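Long-range contact in BIFUNCTIONAL PROTEIN Proline utilization A (PutA) (Corynebacterium freiburgense, PDB 5UX5), which catalyses the two oxidation steps that turn proline into glutamate, with an FAD-dependent proline dehydrogenase and an NAD-dependent aldehyde dehydrogenase in one chain: residues P706-V710 with R739-L744. Numbering follows the deposited sequence.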
loop_
_atom_site.group_PDB
_atom_site.type_symbol
_atom_site.label_atom_id
_atom_site.label_comp_id
_atom_site.label_asym_id
_atom_site.label_seq_id
_atom_site.Cartn_x
_atom_site.Cartn_y
_atom_site.Cartn_z
ATOM N N PRO A 706 -12.081 2.809 -13.519
ATOM C CA PRO A 706 -10.901 2.692 -14.384
ATOM C C PRO A 706 -9.674 3.351 -13.805
ATOM O O PRO A 706 -8.563 2.829 -13.964
ATOM C CB PRO A 706 -11.363 3.353 -15.687
ATOM C CG PRO A 706 -12.463 4.200 -15.300
ATOM C CD PRO A 706 -13.179 3.503 -14.195
ATOM N N ASP A 707 -9.844 4.480 -13.121
ATOM C CA ASP A 707 -8.681 5.207 -12.616
ATOM C C ASP A 707 -8.041 4.491 -11.438
ATOM O O ASP A 707 -6.824 4.260 -11.421
ATOM C CB ASP A 707 -9.094 6.625 -12.275
ATOM C CG ASP A 707 -9.603 7.342 -13.489
ATOM O OD1 ASP A 707 -8.841 7.458 -14.484
ATOM O OD2 ASP A 707 -10.791 7.724 -13.483
ATOM N N LEU A 708 -8.847 4.091 -10.464
ATOM C CA LEU A 708 -8.300 3.279 -9.387
ATOM C C LEU A 708 -7.677 2.000 -9.941
ATOM O O LEU A 708 -6.607 1.583 -9.487
ATOM C CB LEU A 708 -9.393 2.985 -8.361
ATOM C CG LEU A 708 -9.905 4.285 -7.735
ATOM C CD1 LEU A 708 -10.917 4.064 -6.631
ATOM C CD2 LEU A 708 -8.718 5.043 -7.191
ATOM N N ALA A 709 -8.291 1.394 -10.967
ATOM C CA ALA A 709 -7.696 0.189 -11.539
ATOM C C ALA A 709 -6.339 0.485 -12.159
ATOM O O ALA A 709 -5.361 -0.215 -11.871
ATOM C CB ALA A 709 -8.624 -0.432 -12.570
ATOM N N VAL A 710 -6.237 1.571 -12.942
ATOM C CA VAL A 710 -4.959 1.929 -13.565
ATOM C C VAL A 710 -3.879 2.148 -12.509
ATOM O O VAL A 710 -2.748 1.665 -12.639
ATOM C CB VAL A 710 -5.106 3.174 -14.458
ATOM C CG1 VAL A 710 -3.740 3.812 -14.682
ATOM C CG2 VAL A 710 -5.736 2.821 -15.784
ATOM N N ARG A 739 -11.752 4.348 -20.464
ATOM C CA ARG A 739 -10.549 5.165 -20.367
ATOM C C ARG A 739 -9.334 4.392 -19.854
ATOM O O ARG A 739 -8.222 4.934 -19.904
ATOM C CB ARG A 739 -10.837 6.373 -19.477
ATOM C CG ARG A 739 -12.232 6.954 -19.699
ATOM C CD ARG A 739 -12.382 8.315 -19.029
ATOM N NE ARG A 739 -11.764 8.343 -17.705
ATOM C CZ ARG A 739 -12.330 7.832 -16.617
ATOM N NH1 ARG A 739 -13.519 7.254 -16.695
ATOM N NH2 ARG A 739 -11.721 7.903 -15.451
ATOM N N PHE A 740 -9.519 3.134 -19.424
ATOM C CA PHE A 740 -8.469 2.378 -18.747
ATOM C C PHE A 740 -7.158 2.383 -19.522
ATOM O O PHE A 740 -6.110 2.757 -18.991
ATOM C CB PHE A 740 -8.918 0.926 -18.506
ATOM C CG PHE A 740 -7.859 0.082 -17.842
ATOM C CD1 PHE A 740 -7.750 0.057 -16.451
ATOM C CD2 PHE A 740 -6.955 -0.646 -18.588
ATOM C CE1 PHE A 740 -6.765 -0.674 -15.822
ATOM C CE2 PHE A 740 -5.961 -1.378 -17.962
ATOM C CZ PHE A 740 -5.868 -1.389 -16.568
ATOM N N THR A 741 -7.192 1.923 -20.774
ATOM C CA THR A 741 -5.940 1.699 -21.487
ATOM C C THR A 741 -5.205 3.009 -21.750
ATOM O O THR A 741 -3.988 3.096 -21.529
ATOM C CB THR A 741 -6.191 0.956 -22.792
ATOM O OG1 THR A 741 -7.186 -0.062 -22.585
ATOM C CG2 THR A 741 -4.882 0.319 -23.253
ATOM N N ASP A 742 -5.923 4.043 -22.207
ATOM C CA ASP A 742 -5.285 5.342 -22.392
ATOM C C ASP A 742 -4.593 5.787 -21.107
ATOM O O ASP A 742 -3.421 6.186 -21.127
ATOM C CB ASP A 742 -6.308 6.398 -22.807
ATOM C CG ASP A 742 -6.694 6.334 -24.266
ATOM O OD1 ASP A 742 -5.911 5.849 -25.136
ATOM O OD2 ASP A 742 -7.813 6.825 -24.537
ATOM N N GLN A 743 -5.312 5.727 -19.975
ATOM C CA GLN A 743 -4.752 6.190 -18.704
ATOM C C GLN A 743 -3.565 5.344 -18.259
ATOM O O GLN A 743 -2.578 5.882 -17.736
ATOM C CB GLN A 743 -5.827 6.188 -17.613
ATOM C CG GLN A 743 -6.908 7.236 -17.814
ATOM C CD GLN A 743 -6.546 8.559 -17.173
ATOM O OE1 GLN A 743 -5.668 9.274 -17.663
ATOM N NE2 GLN A 743 -7.217 8.894 -16.072
ATOM N N LEU A 744 -3.655 4.015 -18.414
ATOM C CA LEU A 744 -2.527 3.148 -18.087
ATOM C C LEU A 744 -1.303 3.523 -18.903
ATOM O O LEU A 744 -0.189 3.603 -18.372
ATOM C CB LEU A 744 -2.889 1.683 -18.326
ATOM C CG LEU A 744 -1.713 0.699 -18.261
ATOM C CD1 LEU A 744 -1.128 0.696 -16.861
ATOM C CD2 LEU A 744 -2.111 -0.705 -18.701
#
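Val710 lays its CG2 methyl over one face of the Phe740 ring, with CG2 3.5 Å from Phe740 CD1. The same methyl touches CB of Gln743 and CB of Leu744. CG1 of Val710 rests 3.7 Å from CA of Leu744, on the backbone of helix 740-750. Phe740 has CG anti to the backbone N (chi1 178°), which brings the ring against helix 706-718. There Ala709 CB meets the edge of the ring, 3.8 Å from Phe740 CE1. Phe740 also touches Val731 and Leu733 of strand 728-734. The contact joins the N-terminal turns of two helices, 706-718 and 740-750, within the aldehyde dehydrogenase part of the chain. Strand 728-734 lies between them in sequence and pairs in parallel with strand 696-700, which precedes helix 706-718. The short helix axes run 9.2 Å apart at an angle of 41°. A polar group borders the apolar one. Gln743 NE2 donates to Asp707 OD1 at 2.7 Å, with an N-H...O angle of 156°. The bond lies close to the amide plane, and the carboxylate stands almost perpendicular to that plane. Arg739 NH2 pairs with the other oxygen, Asp707 OD2, in a salt bridge. The two atoms are modelled too close, so its detailed geometry is doubtful. Pro706 CG packs obliquely against this guanidinium, 3.5 Å from Arg739 NH1. The polar edge lies where the two enzyme parts meet: Gln743 NE2 also bonds to Ala160 O, and Arg739 has a long, weak ion pair with Glu159, both in the proline dehydrogenase part.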